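PDB 5APG: 16S rRNA aminocarboxypropyltransferase from Vulcanisaeta distributa, which probably transfers the 3-amino-3-carboxypropyl group of S-adenosylmethionine to N3 of an N1-methylpseudouridine in 16S rRNA. Local coordinates for residues K36-G41 with G65-D70; R91-L96 with A117-I122; S111-V116 with M130-L135. All coordinates share one frame; numbering follows the deposited sequence.

Interaction 1 (K36-G41 with G65-D70); sequences KALPSG and GLSLID. With EEM ([(3S)-3-amino-4-hydroxy-4-oxo-butyl]-[[(2S,3S,4R,5R)-5-(6-aminopurin-9-yl)-3,4-dihydroxy-oxolan-2-yl]methyl]-methyl-selanium), chain D.
With CG anti to its own carbonyl carbon (chi1 -68°) and chi2 extended at 167°, Leu38 sends both methyl branches from the 36-41 loop onto strand 66-70. Ser67 has the same first torsion (chi1 -61°), which turns OG toward the loop, within reach of both Leu38 and Pro39. The leucine branches divide the work: CD2 of Leu38 rests 3.9 Å from CB of Ser67, while CD1 reaches along the strand to CG1 of Ile69 at a looser 4.4 Å. Beside them the CG and CD carbons of Pro39 meet the hydroxyl, CD standing 3.4 Å from Ser67 OG. That oxygen is also hydrogen-bonded to Ser42. Strand 66-70 is the middle strand of the parallel sheet in this SPOUT-type fold, and its far side belongs to the cofactor site, here filled by the selenium analogue of S-adenosylmethionine. The carbonyl O of Ile69 accepts from ribose O3' of EEM at 2.7 Å and, weakly, from O2'. Leu68 turns away from the loop and brings CD2 to within 3.6 Å of O2' of EEM. Asp70 places OD1 3.5 Å from CB of EEM; OD2 forms a salt bridge with Arg9, while OD1 is hydrogen-bonded to Thr112. Just before the strand, at the exit from helix 58-63, Gly65 combines positive phi with extended psi, where a beta-carbon would jam against the preceding carbonyl oxygen.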
loop_
_atom_site.group_PDB
_atom_site.type_symbol
_atom_site.label_atom_id
_atom_site.label_comp_id
_atom_site.label_asym_id
_atom_site.label_seq_id
_atom_site.Cartn_x
_atom_site.Cartn_y
_atom_site.Cartn_z
ATOM N N LYS A 36 -8.639 3.412 15.988
ATOM C CA LYS A 36 -7.984 3.681 17.264
ATOM C C LYS A 36 -7.167 2.482 17.750
ATOM O O LYS A 36 -6.203 2.641 18.502
ATOM C CB LYS A 36 -9.022 4.067 18.322
ATOM N N ALA A 37 -7.550 1.287 17.312
ATOM C CA ALA A 37 -6.881 0.062 17.740
ATOM C C ALA A 37 -5.603 -0.209 16.942
ATOM O O ALA A 37 -4.787 -1.046 17.335
ATOM C CB ALA A 37 -7.834 -1.125 17.634
ATOM N N LEU A 38 -5.438 0.478 15.816
ATOM C CA LEU A 38 -4.192 0.395 15.060
ATOM C C LEU A 38 -3.068 0.960 15.927
ATOM O O LEU A 38 -3.291 1.886 16.700
ATOM C CB LEU A 38 -4.298 1.153 13.732
ATOM C CG LEU A 38 -5.228 0.591 12.650
ATOM C CD1 LEU A 38 -5.441 1.621 11.550
ATOM C CD2 LEU A 38 -4.675 -0.708 12.061
ATOM N N PRO A 39 -1.861 0.385 15.829
ATOM C CA PRO A 39 -0.769 0.808 16.720
ATOM C C PRO A 39 -0.289 2.243 16.478
ATOM O O PRO A 39 0.054 2.600 15.355
ATOM C CB PRO A 39 0.352 -0.194 16.404
ATOM C CG PRO A 39 0.012 -0.751 15.057
ATOM C CD PRO A 39 -1.486 -0.771 14.997
ATOM N N SER A 40 -0.264 3.053 17.532
ATOM C CA SER A 40 0.259 4.414 17.432
ATOM C C SER A 40 1.751 4.396 17.110
ATOM O O SER A 40 2.489 3.542 17.596
ATOM C CB SER A 40 0.016 5.187 18.731
ATOM O OG SER A 40 -1.357 5.493 18.894
ATOM N N GLY A 41 2.193 5.336 16.282
ATOM C CA GLY A 41 3.603 5.437 15.960
ATOM C C GLY A 41 4.042 4.440 14.906
ATOM O O GLY A 41 5.223 4.361 14.576
ATOM N N GLY A 65 5.331 -1.404 13.914
ATOM C CA GLY A 65 4.458 -2.167 13.036
ATOM C C GLY A 65 4.043 -1.413 11.784
ATOM O O GLY A 65 4.443 -0.265 11.574
ATOM N N LEU A 66 3.237 -2.067 10.951
ATOM C CA LEU A 66 2.732 -1.479 9.710
ATOM C C LEU A 66 1.208 -1.529 9.697
ATOM O O LEU A 66 0.618 -2.602 9.832
ATOM C CB LEU A 66 3.292 -2.214 8.485
ATOM C CG LEU A 66 2.822 -1.732 7.105
ATOM C CD1 LEU A 66 3.356 -0.343 6.800
ATOM C CD2 LEU A 66 3.229 -2.716 6.008
ATOM N N SER A 67 0.575 -0.372 9.545
ATOM C CA SER A 67 -0.882 -0.281 9.592
ATOM C C SER A 67 -1.468 0.052 8.224
ATOM O O SER A 67 -0.826 0.712 7.409
ATOM C CB SER A 67 -1.321 0.776 10.609
ATOM O OG SER A 67 -0.890 0.444 11.918
ATOM N N LEU A 68 -2.687 -0.415 7.982
ATOM C CA LEU A 68 -3.426 -0.062 6.775
ATOM C C LEU A 68 -4.916 0.024 7.062
ATOM O O LEU A 68 -5.434 -0.662 7.945
ATOM C CB LEU A 68 -3.205 -1.080 5.646
ATOM C CG LEU A 68 -1.849 -1.307 4.981
ATOM C CD1 LEU A 68 -0.975 -2.260 5.789
ATOM C CD2 LEU A 68 -2.069 -1.833 3.570
ATOM N N ILE A 69 -5.603 0.858 6.296
ATOM C CA ILE A 69 -7.055 0.850 6.279
ATOM C C ILE A 69 -7.512 0.212 4.975
ATOM O O ILE A 69 -7.124 0.652 3.891
ATOM C CB ILE A 69 -7.643 2.269 6.411
ATOM C CG1 ILE A 69 -7.298 2.866 7.780
ATOM C CG2 ILE A 69 -9.155 2.234 6.221
ATOM C CD1 ILE A 69 -7.546 4.368 7.873
ATOM N N ASP A 70 -8.313 -0.843 5.076
ATOM C CA ASP A 70 -8.882 -1.470 3.892
ATOM C C ASP A 70 -10.312 -0.983 3.684
ATOM O O ASP A 70 -11.175 -1.169 4.541
ATOM C CB ASP A 70 -8.850 -2.997 4.009
ATOM C CG ASP A 70 -9.494 -3.689 2.819
ATOM O OD1 ASP A 70 -8.808 -3.882 1.795
ATOM O OD2 ASP A 70 -10.685 -4.044 2.903
HETATM C C2 EEM D . -0.437 3.877 -0.251
HETATM N N3 EEM D . -1.248 2.923 0.093
HETATM C C4 EEM D . -1.874 2.219 -0.834
HETATM C "C1'" EEM D . -3.211 0.480 0.410
HETATM C "C2'" EEM D . -4.086 1.495 1.187
HETATM C "C3'" EEM D . -5.354 1.230 0.685
HETATM C "C4'" EEM D . -5.480 -0.081 0.418
HETATM C "C5'" EEM D . -6.245 -0.398 -0.813
HETATM O O EEM D . -7.489 -5.250 -2.141
HETATM C C EEM D . -8.668 -5.087 -2.287
HETATM O OXT EEM D . -9.450 -5.998 -2.076
HETATM C CA EEM D . -9.210 -3.733 -2.689
HETATM N N EEM D . -10.608 -3.880 -2.981
HETATM C CB EEM D . -8.962 -2.809 -1.506
HETATM C CG EEM D . -9.110 -1.334 -1.817
HETATM SE SE EEM D . -8.160 -0.233 -0.472
HETATM C CE EEM D . -8.563 1.644 -0.734
HETATM O "O4'" EEM D . -3.968 -0.470 0.045
HETATM O "O3'" EEM D . -6.425 1.827 1.516
HETATM O "O2'" EEM D . -4.005 1.002 2.529
HETATM N N9 EEM D . -2.748 1.203 -0.807
HETATM C C8 EEM D . -3.025 0.921 -2.065
HETATM N N7 EEM D . -2.384 1.716 -2.891
HETATM C C5 EEM D . -1.634 2.552 -2.152
HETATM N N1 EEM D . -0.175 4.236 -1.490
HETATM C C6 EEM D . -0.745 3.614 -2.479
HETATM N N6 EEM D . -0.499 3.984 -3.816
#

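Interaction 2 (R91-L96 with A117-I122). With EEM ([(3S)-3-amino-4-hydroxy-4-oxo-butyl]-[[(2S,3S,4R,5R)-5-(6-aminopurin-9-yl)-3,4-dihydroxy-oxolan-2-yl]methyl]-methyl-selanium), chain D.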
loop_
_atom_site.group_PDB
_atom_site.type_symbol
_atom_site.label_atom_id
_atom_site.label_comp_id
_atom_site.label_asym_id
_atom_site.label_seq_id
_atom_site.Cartn_x
_atom_site.Cartn_y
_atom_site.Cartn_z
ATOM N N ARG A 91 2.528 7.471 5.104
ATOM C CA ARG A 91 3.339 7.369 3.894
ATOM C C ARG A 91 2.540 6.811 2.719
ATOM O O ARG A 91 1.841 5.805 2.859
ATOM C CB ARG A 91 4.566 6.479 4.139
ATOM C CG ARG A 91 5.565 7.018 5.164
ATOM C CD ARG A 91 6.223 8.324 4.677
ATOM N NE ARG A 91 7.254 8.799 5.599
ATOM C CZ ARG A 91 7.039 9.648 6.601
ATOM N NH1 ARG A 91 5.819 10.127 6.829
ATOM N NH2 ARG A 91 8.048 10.020 7.382
ATOM N N ARG A 92 2.642 7.457 1.562
ATOM C CA ARG A 92 2.111 6.855 0.346
ATOM C C ARG A 92 3.157 5.892 -0.181
ATOM O O ARG A 92 4.319 5.946 0.222
ATOM C CB ARG A 92 1.767 7.906 -0.721
ATOM C CG ARG A 92 2.973 8.670 -1.291
ATOM C CD ARG A 92 2.559 9.463 -2.536
ATOM N NE ARG A 92 3.634 10.268 -3.117
ATOM C CZ ARG A 92 4.515 9.823 -4.009
ATOM N NH1 ARG A 92 4.477 8.560 -4.414
ATOM N NH2 ARG A 92 5.447 10.639 -4.487
ATOM N N LEU A 93 2.749 4.997 -1.069
ATOM C CA LEU A 93 3.724 4.178 -1.759
ATOM C C LEU A 93 4.281 4.971 -2.927
ATOM O O LEU A 93 3.573 5.775 -3.523
ATOM C CB LEU A 93 3.108 2.868 -2.250
ATOM C CG LEU A 93 2.785 1.853 -1.155
ATOM C CD1 LEU A 93 1.943 0.748 -1.743
ATOM C CD2 LEU A 93 4.069 1.297 -0.542
ATOM N N PRO A 94 5.562 4.754 -3.248
ATOM C CA PRO A 94 6.092 5.283 -4.504
ATOM C C PRO A 94 5.329 4.676 -5.669
ATOM O O PRO A 94 4.705 3.618 -5.517
ATOM C CB PRO A 94 7.564 4.843 -4.495
ATOM C CG PRO A 94 7.643 3.764 -3.491
ATOM C CD PRO A 94 6.589 4.050 -2.465
ATOM N N LEU A 95 5.384 5.335 -6.818
ATOM C CA LEU A 95 4.533 4.990 -7.947
ATOM C C LEU A 95 4.827 3.602 -8.501
ATOM O O LEU A 95 5.954 3.307 -8.908
ATOM C CB LEU A 95 4.685 6.035 -9.052
ATOM C CG LEU A 95 3.696 5.859 -10.204
ATOM C CD1 LEU A 95 2.277 6.136 -9.729
ATOM C CD2 LEU A 95 4.068 6.760 -11.355
ATOM N N LEU A 96 3.799 2.760 -8.522
ATOM C CA LEU A 96 3.925 1.393 -9.006
ATOM C C LEU A 96 2.744 1.050 -9.903
ATOM O O LEU A 96 1.708 1.716 -9.870
ATOM C CB LEU A 96 4.013 0.412 -7.833
ATOM C CG LEU A 96 5.293 0.516 -6.999
ATOM C CD1 LEU A 96 5.090 -0.060 -5.598
ATOM C CD2 LEU A 96 6.452 -0.182 -7.702
ATOM N N ALA A 117 2.724 -5.853 -0.013
ATOM C CA ALA A 117 3.921 -6.452 -0.599
ATOM C C ALA A 117 4.924 -5.392 -1.053
ATOM O O ALA A 117 6.127 -5.539 -0.840
ATOM C CB ALA A 117 3.541 -7.342 -1.759
ATOM N N ALA A 118 4.429 -4.333 -1.691
ATOM C CA ALA A 118 5.293 -3.229 -2.103
ATOM C C ALA A 118 6.008 -2.602 -0.906
ATOM O O ALA A 118 7.216 -2.347 -0.952
ATOM C CB ALA A 118 4.489 -2.169 -2.852
ATOM N N ALA A 119 5.260 -2.354 0.166
ATOM C CA ALA A 119 5.831 -1.770 1.371
ATOM C C ALA A 119 6.923 -2.673 1.937
ATOM O O ALA A 119 8.011 -2.209 2.284
ATOM C CB ALA A 119 4.747 -1.520 2.416
ATOM N N LEU A 120 6.621 -3.965 2.031
ATOM C CA LEU A 120 7.589 -4.954 2.503
ATOM C C LEU A 120 8.856 -4.960 1.647
ATOM O O LEU A 120 9.975 -4.930 2.166
ATOM C CB LEU A 120 6.965 -6.353 2.505
ATOM C CG LEU A 120 5.890 -6.632 3.561
ATOM C CD1 LEU A 120 5.265 -8.013 3.351
ATOM C CD2 LEU A 120 6.472 -6.510 4.957
ATOM N N TYR A 121 8.671 -5.010 0.333
ATOM C CA TYR A 121 9.798 -5.041 -0.596
ATOM C C TYR A 121 10.702 -3.819 -0.409
ATOM O O TYR A 121 11.920 -3.948 -0.269
ATOM C CB TYR A 121 9.291 -5.110 -2.038
ATOM C CG TYR A 121 10.360 -5.460 -3.052
ATOM C CD1 TYR A 121 11.271 -4.507 -3.495
ATOM C CD2 TYR A 121 10.459 -6.749 -3.566
ATOM C CE1 TYR A 121 12.249 -4.828 -4.422
ATOM C CE2 TYR A 121 11.435 -7.081 -4.493
ATOM C CZ TYR A 121 12.325 -6.116 -4.916
ATOM O OH TYR A 121 13.295 -6.439 -5.836
ATOM N N ILE A 122 10.093 -2.638 -0.395
ATOM C CA ILE A 122 10.832 -1.380 -0.281
ATOM C C ILE A 122 11.625 -1.321 1.024
ATOM O O ILE A 122 12.735 -0.790 1.066
ATOM C CB ILE A 122 9.870 -0.174 -0.385
ATOM C CG1 ILE A 122 9.375 -0.027 -1.824
ATOM C CG2 ILE A 122 10.547 1.128 0.061
ATOM C CD1 ILE A 122 8.041 0.674 -1.935
HETATM C C2 EEM D . -0.437 3.877 -0.251
HETATM N N3 EEM D . -1.248 2.923 0.093
HETATM C C4 EEM D . -1.874 2.219 -0.834
HETATM C "C1'" EEM D . -3.211 0.480 0.410
HETATM C "C2'" EEM D . -4.086 1.495 1.187
HETATM C "C3'" EEM D . -5.354 1.230 0.685
HETATM C "C4'" EEM D . -5.480 -0.081 0.418
HETATM C "C5'" EEM D . -6.245 -0.398 -0.813
HETATM O O EEM D . -7.489 -5.250 -2.141
HETATM C C EEM D . -8.668 -5.087 -2.287
HETATM O OXT EEM D . -9.450 -5.998 -2.076
HETATM C CA EEM D . -9.210 -3.733 -2.689
HETATM N N EEM D . -10.608 -3.880 -2.981
HETATM C CB EEM D . -8.962 -2.809 -1.506
HETATM C CG EEM D . -9.110 -1.334 -1.817
HETATM SE SE EEM D . -8.160 -0.233 -0.472
HETATM C CE EEM D . -8.563 1.644 -0.734
HETATM O "O4'" EEM D . -3.968 -0.470 0.045
HETATM O "O3'" EEM D . -6.425 1.827 1.516
HETATM O "O2'" EEM D . -4.005 1.002 2.529
HETATM N N9 EEM D . -2.748 1.203 -0.807
HETATM C C8 EEM D . -3.025 0.921 -2.065
HETATM N N7 EEM D . -2.384 1.716 -2.891
HETATM C C5 EEM D . -1.634 2.552 -2.152
HETATM N N1 EEM D . -0.175 4.236 -1.490
HETATM C C6 EEM D . -0.745 3.614 -2.479
HETATM N N6 EEM D . -0.499 3.984 -3.816
#
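The adenine end of the cofactor pocket is partly built by a loop, residues 91-96, that leaves the edge strand 89-91 and lies across the later turns of helix 112-122. Leu93 serves both the ligand and the helix. Its backbone N donates to N1 of the EEM adenine at 3.1 Å and a nearly straight 167°, a contact to the base that needs no polar side chain. CG of Leu93 sits anti to the carbonyl carbon, so the side chain lies over the six-membered ring, with CB 3.6 Å from N1 of EEM and CD1 above the middle of the ring, C5 and C6 each 4.0 Å away. The other branch, CD2, goes wholly to the helix, 3.9 Å from the backbone N of Ala119, while CD1 also touches Ala118. In this SPOUT-type fold the base is thus packed against a leucine that the helix backs. Ala118 and Ala119 allow the close approach: Ala118 CB meets Leu96 CD1 at 3.5 Å and Ala119 CB touches Leu93 CD2. One turn on, Ile122 and Pro94 reach for each other tip to tip, CD1 of Ile122 pressing on CG of Pro94 at 3.5 Å, tighter than ordinary van der Waals contact. On the loop itself, Arg92 NH1 donates to the carbonyl O of Leu93 at 3.1 Å in a bent bond (139°); the oxygen lies near the guanidinium plane, but the donor stands 34° out of the carbonyl plane. The same NH1 forms a salt bridge with Glu161, whose carboxylate also accepts from Leu95 N.

Interaction 3 (S111-V116 with M130-L135); sequences STIEAV and MEVLRL. With EEM ([(3S)-3-amino-4-hydroxy-4-oxo-butyl]-[[(2S,3S,4R,5R)-5-(6-aminopurin-9-yl)-3,4-dihydroxy-oxolan-2-yl]methyl]-methyl-selanium), chain D.
Two aliphatic carbons meet unusually closely here: CG1 of Ile113 is only 3.4 Å from CG1 of Val132, inside normal van der Waals contact. The two side chains slide past each other in opposite directions, each with CG1 anti to its backbone N, and Ile113 CD1 runs on to lie 3.4 Å from the carbonyl O of Val132. Leu135 approaches that same methyl at 4.1 Å through CB. The contact joins the first turn of helix 112-122 to the C-terminal part of helix 126-133, and that first turn carries a capping box. Ser111 OG accepts from Glu114 N at 3.2 Å, while Glu114 OE1 takes Ser111 N and, on its anti lone pair, Ser111 OG at 2.7 Å. Glu114 OE2 is bound by Ala99 N. On the cofactor side, Thr112 N donates to carboxylate O of EEM at 2.9 Å and 162°, so the helix start would probably stabilise this negative charge. An alanine at Ser111 would remove OG, and with it the bonds to Glu114 N and OE1, and would probably loosen the helix start beside the EEM carboxylate. Farther along, Ala115 CB sits 3.4 Å from N9 of EEM.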
loop_
_atom_site.group_PDB
_atom_site.type_symbol
_atom_site.label_atom_id
_atom_site.label_comp_id
_atom_site.label_asym_id
_atom_site.label_seq_id
_atom_site.Cartn_x
_atom_site.Cartn_y
_atom_site.Cartn_z
ATOM N N SER A 111 -4.176 -2.936 -5.082
ATOM C CA SER A 111 -4.943 -3.717 -4.121
ATOM C C SER A 111 -4.237 -3.662 -2.773
ATOM O O SER A 111 -3.055 -3.321 -2.696
ATOM C CB SER A 111 -5.098 -5.169 -4.582
ATOM O OG SER A 111 -3.858 -5.864 -4.542
ATOM N N THR A 112 -4.962 -3.985 -1.710
ATOM C CA THR A 112 -4.379 -3.968 -0.379
ATOM C C THR A 112 -3.182 -4.923 -0.306
ATOM O O THR A 112 -2.147 -4.586 0.270
ATOM C CB THR A 112 -5.427 -4.329 0.690
ATOM O OG1 THR A 112 -6.456 -3.331 0.692
ATOM C CG2 THR A 112 -4.789 -4.390 2.082
ATOM N N ILE A 113 -3.300 -6.099 -0.920
ATOM C CA ILE A 113 -2.217 -7.076 -0.828
ATOM C C ILE A 113 -0.986 -6.620 -1.620
ATOM O O ILE A 113 0.146 -6.849 -1.194
ATOM C CB ILE A 113 -2.668 -8.498 -1.296
ATOM C CG1 ILE A 113 -1.591 -9.526 -0.966
ATOM C CG2 ILE A 113 -2.997 -8.542 -2.791
ATOM C CD1 ILE A 113 -2.067 -10.981 -1.033
ATOM N N GLU A 114 -1.197 -5.953 -2.752
ATOM C CA GLU A 114 -0.081 -5.422 -3.533
ATOM C C GLU A 114 0.617 -4.309 -2.764
ATOM O O GLU A 114 1.841 -4.171 -2.803
ATOM C CB GLU A 114 -0.560 -4.898 -4.892
ATOM C CG GLU A 114 -0.869 -5.987 -5.921
ATOM C CD GLU A 114 -1.681 -5.456 -7.089
ATOM O OE1 GLU A 114 -2.777 -4.914 -6.846
ATOM O OE2 GLU A 114 -1.222 -5.564 -8.247
ATOM N N ALA A 115 -0.172 -3.504 -2.066
ATOM C CA ALA A 115 0.386 -2.417 -1.279
ATOM C C ALA A 115 1.231 -2.934 -0.127
ATOM O O ALA A 115 2.310 -2.407 0.144
ATOM C CB ALA A 115 -0.706 -1.539 -0.761
ATOM N N VAL A 116 0.727 -3.955 0.562
ATOM C CA VAL A 116 1.479 -4.579 1.643
ATOM C C VAL A 116 2.794 -5.138 1.104
ATOM O O VAL A 116 3.858 -4.908 1.675
ATOM C CB VAL A 116 0.662 -5.702 2.326
ATOM C CG1 VAL A 116 1.550 -6.554 3.234
ATOM C CG2 VAL A 116 -0.504 -5.100 3.117
HETATM N N MSE A 130 7.229 -11.634 -1.394
HETATM C CA MSE A 130 6.918 -12.688 -2.356
HETATM C C MSE A 130 5.976 -13.739 -1.762
HETATM O O MSE A 130 5.074 -14.226 -2.442
HETATM C CB MSE A 130 8.202 -13.357 -2.857
HETATM C CG MSE A 130 7.954 -14.441 -3.909
HETATM SE SE MSE A 130 7.120 -13.657 -5.500
HETATM C CE MSE A 130 8.632 -12.589 -6.104
ATOM N N GLU A 131 6.196 -14.099 -0.501
ATOM C CA GLU A 131 5.316 -15.043 0.191
ATOM C C GLU A 131 3.880 -14.528 0.222
ATOM O O GLU A 131 2.925 -15.285 0.051
ATOM C CB GLU A 131 5.812 -15.298 1.617
ATOM C CG GLU A 131 7.126 -16.048 1.681
ATOM C CD GLU A 131 7.771 -15.987 3.054
ATOM O OE1 GLU A 131 7.182 -15.381 3.976
ATOM O OE2 GLU A 131 8.873 -16.547 3.204
ATOM N N VAL A 132 3.746 -13.226 0.445
ATOM C CA VAL A 132 2.451 -12.556 0.432
ATOM C C VAL A 132 1.817 -12.581 -0.969
ATOM O O VAL A 132 0.657 -12.957 -1.128
ATOM C CB VAL A 132 2.597 -11.094 0.923
ATOM C CG1 VAL A 132 1.438 -10.250 0.465
ATOM C CG2 VAL A 132 2.738 -11.050 2.439
ATOM N N LEU A 133 2.589 -12.197 -1.981
ATOM C CA LEU A 133 2.075 -12.117 -3.349
ATOM C C LEU A 133 1.681 -13.480 -3.917
ATOM O O LEU A 133 0.776 -13.580 -4.745
ATOM C CB LEU A 133 3.111 -11.465 -4.265
ATOM C CG LEU A 133 3.296 -9.963 -4.055
ATOM C CD1 LEU A 133 4.513 -9.462 -4.824
ATOM C CD2 LEU A 133 2.040 -9.201 -4.463
ATOM N N ARG A 134 2.354 -14.530 -3.469
ATOM C CA ARG A 134 2.074 -15.867 -3.979
ATOM C C ARG A 134 0.677 -16.367 -3.579
ATOM O O ARG A 134 0.222 -17.391 -4.074
ATOM C CB ARG A 134 3.164 -16.842 -3.518
ATOM C CG ARG A 134 4.465 -16.688 -4.317
ATOM C CD ARG A 134 5.567 -17.621 -3.832
ATOM N NE ARG A 134 5.210 -19.023 -4.004
ATOM C CZ ARG A 134 5.967 -20.040 -3.598
ATOM N NH1 ARG A 134 7.133 -19.808 -3.009
ATOM N NH2 ARG A 134 5.561 -21.289 -3.791
ATOM N N LEU A 135 -0.017 -15.622 -2.718
ATOM C CA LEU A 135 -1.410 -15.931 -2.389
ATOM C C LEU A 135 -2.353 -15.770 -3.587
ATOM O O LEU A 135 -3.483 -16.258 -3.558
ATOM C CB LEU A 135 -1.901 -15.055 -1.232
ATOM C CG LEU A 135 -1.298 -15.343 0.144
ATOM C CD1 LEU A 135 -1.925 -14.437 1.195
ATOM C CD2 LEU A 135 -1.480 -16.813 0.509
HETATM C C2 EEM D . -0.437 3.877 -0.251
HETATM N N3 EEM D . -1.248 2.923 0.093
HETATM C C4 EEM D . -1.874 2.219 -0.834
HETATM C "C1'" EEM D . -3.211 0.480 0.410
HETATM C "C2'" EEM D . -4.086 1.495 1.187
HETATM C "C3'" EEM D . -5.354 1.230 0.685
HETATM C "C4'" EEM D . -5.480 -0.081 0.418
HETATM C "C5'" EEM D . -6.245 -0.398 -0.813
HETATM O O EEM D . -7.489 -5.250 -2.141
HETATM C C EEM D . -8.668 -5.087 -2.287
HETATM O OXT EEM D . -9.450 -5.998 -2.076
HETATM C CA EEM D . -9.210 -3.733 -2.689
HETATM N N EEM D . -10.608 -3.880 -2.981
HETATM C CB EEM D . -8.962 -2.809 -1.506
HETATM C CG EEM D . -9.110 -1.334 -1.817
HETATM SE SE EEM D . -8.160 -0.233 -0.472
HETATM C CE EEM D . -8.563 1.644 -0.734
HETATM O "O4'" EEM D . -3.968 -0.470 0.045
HETATM O "O3'" EEM D . -6.425 1.827 1.516
HETATM O "O2'" EEM D . -4.005 1.002 2.529
HETATM N N9 EEM D . -2.748 1.203 -0.807
HETATM C C8 EEM D . -3.025 0.921 -2.065
HETATM N N7 EEM D . -2.384 1.716 -2.891
HETATM C C5 EEM D . -1.634 2.552 -2.152
HETATM N N1 EEM D . -0.175 4.236 -1.490
HETATM C C6 EEM D . -0.745 3.614 -2.479
HETATM N N6 EEM D . -0.499 3.984 -3.816
#

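Overall arrangement
Interaction 1 comes first along the chain and is complete by residue 70, tying the loop after strand 30-32 to the central strand 66-70 and closing a loop that contains strand 43-45 and helix 58-63. Interaction 2 opens later, at the end of edge strand 89-91, and closes on helix 112-122. Before it does so, interaction 3 has already opened at the start of that same helix, and it closes on helix 126-133, so the two cross. Helix 112-122 also faces strand 66-70: Leu68 packs on Val116 and Leu66 on Ala119, while Asp70 and Thr112 probably share a hydrogen bond. All three contacts touch EEM, joining sheet, loop and helix around one ligand.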